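Local coordinates for cell division protein SepF (Methanobrevibacter smithii, PDB 7AL1) that serves as the membrane tether of the tubulin-like division protein FtsZ in archaea, this chain being its C-terminal part, at residues Y27-D30 with Q31-E35. Residues are numbered along the deposited sequence; the frame is centred on the assembly and turned at random.
With TRS (2-amino-2-hydroxymethyl-propane-1,3-diol), chain B.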
ATOM      1  N   TYR A  27      -3.473  17.141   6.168  1.00 18.27           N
ATOM      2  CA  TYR A  27      -2.523  16.335   6.908  1.00 16.96           C
ATOM      3  C   TYR A  27      -1.835  15.318   6.011  1.00 15.65           C
ATOM      4  O   TYR A  27      -0.636  15.086   6.154  1.00 16.98           O
ATOM      5  CB  TYR A  27      -3.241  15.638   8.060  1.00 20.60           C
ATOM      6  CG  TYR A  27      -2.350  14.743   8.888  1.00 20.42           C
ATOM      7  CD1 TYR A  27      -1.426  15.269   9.784  1.00 23.06           C
ATOM      8  CD2 TYR A  27      -2.398  13.373   8.748  1.00 21.13           C
ATOM      9  CE1 TYR A  27      -0.614  14.427  10.540  1.00 26.28           C
ATOM     10  CE2 TYR A  27      -1.594  12.535   9.499  1.00 26.91           C
ATOM     11  CZ  TYR A  27      -0.700  13.071  10.367  1.00 27.76           C
ATOM     12  OH  TYR A  27       0.088  12.205  11.092  1.00 33.18           O
ATOM     13  N   VAL A  28      -2.592  14.657   5.130  1.00 17.60           N
ATOM     14  CA  VAL A  28      -2.001  13.739   4.154  1.00 17.05           C
ATOM     15  C   VAL A  28      -0.915  14.452   3.369  1.00 18.16           C
ATOM     16  O   VAL A  28       0.189  13.934   3.182  1.00 18.89           O
ATOM     17  CB  VAL A  28      -3.087  13.179   3.218  1.00 18.56           C
ATOM     18  CG1 VAL A  28      -2.490  12.501   2.014  1.00 20.72           C
ATOM     19  CG2 VAL A  28      -3.993  12.243   3.951  1.00 19.62           C
ATOM     20  N   VAL A  29      -1.231  15.652   2.875  1.00 18.21           N
ATOM     21  CA  VAL A  29      -0.260  16.411   2.084  1.00 19.84           C
ATOM     22  C   VAL A  29       0.994  16.649   2.897  1.00 20.46           C
ATOM     23  O   VAL A  29       2.127  16.478   2.416  1.00 20.37           O
ATOM     24  CB  VAL A  29      -0.879  17.742   1.629  1.00 19.14           C
ATOM     25  CG1 VAL A  29       0.141  18.637   0.935  1.00 22.17           C
ATOM     26  CG2 VAL A  29      -2.047  17.472   0.701  1.00 21.83           C
ATOM     27  N   ASP A  30       0.821  17.070   4.145  1.00 18.58           N
ATOM     28  CA  ASP A  30       1.984  17.360   4.972  1.00 19.80           C
ATOM     29  C   ASP A  30       2.838  16.112   5.205  1.00 17.68           C
ATOM     30  O   ASP A  30       4.067  16.192   5.235  1.00 17.24           O
ATOM     31  CB  ASP A  30       1.548  17.983   6.298  1.00 17.52           C
ATOM     32  CG  ASP A  30       0.992  19.382   6.148  1.00 22.20           C
ATOM     33  OD1 ASP A  30       1.089  19.932   5.048  1.00 23.12           O
ATOM     34  OD2 ASP A  30       0.451  19.887   7.143  1.00 25.13           O
ATOM     35  N   GLN A  31       2.199  14.947   5.347  1.00 16.43           N
ATOM     36  CA  GLN A  31       2.957  13.710   5.549  1.00 15.72           C
ATOM     37  C   GLN A  31       3.831  13.405   4.344  1.00 18.86           C
ATOM     38  O   GLN A  31       4.995  13.017   4.485  1.00 18.94           O
ATOM     39  CB  GLN A  31       2.010  12.556   5.842  1.00 17.93           C
ATOM     40  CG  GLN A  31       1.441  12.624   7.242  1.00 18.85           C
ATOM     41  CD  GLN A  31       2.542  12.424   8.272  1.00 25.62           C
ATOM     42  OE1 GLN A  31       3.294  11.450   8.209  1.00 28.25           O
ATOM     43  NE2 GLN A  31       2.667  13.366   9.191  1.00 30.26           N
ATOM     44  N   VAL A  32       3.277  13.543   3.144  1.00 17.76           N
ATOM     45  CA  VAL A  32       4.040  13.254   1.934  1.00 18.37           C
ATOM     46  C   VAL A  32       5.114  14.304   1.719  1.00 21.41           C
ATOM     47  O   VAL A  32       6.276  13.965   1.464  1.00 21.56           O
ATOM     48  CB  VAL A  32       3.098  13.165   0.724  1.00 18.48           C
ATOM     49  CG1 VAL A  32       3.885  12.888  -0.548  1.00 20.24           C
ATOM     50  CG2 VAL A  32       2.067  12.078   0.921  1.00 18.82           C
ATOM     51  N   LEU A  33       4.742  15.592   1.823  1.00 18.49           N
ATOM     52  CA  LEU A  33       5.635  16.676   1.390  1.00 20.33           C
ATOM     53  C   LEU A  33       6.612  17.095   2.474  1.00 20.71           C
ATOM     54  O   LEU A  33       7.758  17.440   2.172  1.00 22.36           O
ATOM     55  CB  LEU A  33       4.796  17.891   0.973  1.00 19.56           C
ATOM     56  CG  LEU A  33       3.863  17.592  -0.181  1.00 19.23           C
ATOM     57  CD1 LEU A  33       3.306  18.927  -0.668  1.00 23.30           C
ATOM     58  CD2 LEU A  33       4.559  16.875  -1.314  1.00 23.81           C
ATOM     59  N   GLU A  34       6.159  17.182   3.722  1.00 20.18           N
ATOM     60  CA  GLU A  34       7.030  17.642   4.800  1.00 18.28           C
ATOM     61  C   GLU A  34       7.751  16.506   5.499  1.00 20.10           C
ATOM     62  O   GLU A  34       8.913  16.652   5.874  1.00 22.70           O
ATOM     63  CB  GLU A  34       6.222  18.441   5.813  1.00 18.39           C
ATOM     64  CG  GLU A  34       5.579  19.639   5.200  1.00 18.86           C
ATOM     65  CD  GLU A  34       4.761  20.453   6.148  1.00 23.05           C
ATOM     66  OE1 GLU A  34       4.457  19.985   7.273  1.00 22.70           O
ATOM     67  OE2 GLU A  34       4.447  21.609   5.802  1.00 21.70           O
ATOM     68  N   GLU A  35       7.094  15.376   5.678  1.00 21.13           N
ATOM     69  CA  GLU A  35       7.721  14.245   6.357  1.00 20.80           C
ATOM     70  C   GLU A  35       8.310  13.216   5.402  1.00 21.26           C
ATOM     71  O   GLU A  35       9.026  12.317   5.861  1.00 22.99           O
ATOM     72  CB  GLU A  35       6.720  13.559   7.295  1.00 22.03           C
ATOM     73  CG  GLU A  35       6.039  14.487   8.296  1.00 23.12           C
ATOM     74  CD  GLU A  35       7.020  15.240   9.172  1.00 29.59           C
ATOM     75  OE1 GLU A  35       7.985  14.618   9.662  1.00 31.75           O
ATOM     76  OE2 GLU A  35       6.837  16.468   9.354  1.00 33.66           O
TER
HETATM   77  C   TRS B 201       1.846  23.016   8.093  1.00 21.51           C
HETATM   78  C1  TRS B 201       2.612  24.359   8.148  1.00 27.38           C
HETATM   79  C2  TRS B 201       0.369  23.227   8.386  1.00 26.80           C
HETATM   80  C3  TRS B 201       2.410  22.009   9.090  1.00 23.59           C
HETATM   81  N   TRS B 201       2.009  22.504   6.622  1.00 24.40           N
HETATM   82  O1  TRS B 201       2.506  25.015   9.398  1.00 27.34           O
HETATM   83  O2  TRS B 201      -0.241  24.034   7.386  1.00 28.77           O
HETATM   84  O3  TRS B 201       3.820  21.906   8.989  1.00 24.16           O
HETATM   85  O   HOH W   1       2.629  20.937   3.264  1.00 32.66           O
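The last two turns of helix 22-33, the crossover helix of a beta-alpha-beta unit between strands 13-17 and 39-42 of the SepF domain, pair Tyr27 with Gln31, Val29 with Leu33 and Asp30 with Glu34. Tyr27 turns its CG away from the backbone N (chi1 179°), which swings the ring along the helix until Gln31 CG sits over one face, a CH-pi contact 4.0 Å from the centroid. A bend at chi2 (-66°) brings the Gln31 amide across the phenol end of the ring, NE2 near CZ, with the planes 28° apart; its OE1 takes a hydrogen bond from Asn37 ND2. An alanine at Tyr27 takes the ring away and would probably leave Gln31 CG without its CH-pi partner and open a gap beside Met15 and Ile17 of strand 13-17. On another side of the helix, Val29 CG1 meets Leu33 CD1 at 3.6 Å, next to helix 51-68. Asp30 and Glu34 run side by side with their carboxylates stacked, Asp30 OD1 lying 3.8 Å from Glu34 OE2. A water donates to both oxygens, weakly to Glu34, and a Tris molecule, probably from the crystallisation liquor, probably eases the repulsion further: its N gives a 2.7 Å hydrogen bond to Glu34 OE2 and weak ones to both Asp30 carboxylate oxygens, while its O3 donates to Glu34 OE1. Asp30 O accepts two backbone donors, Glu34 N at 2.8 Å and Glu35 N at 3.2 Å.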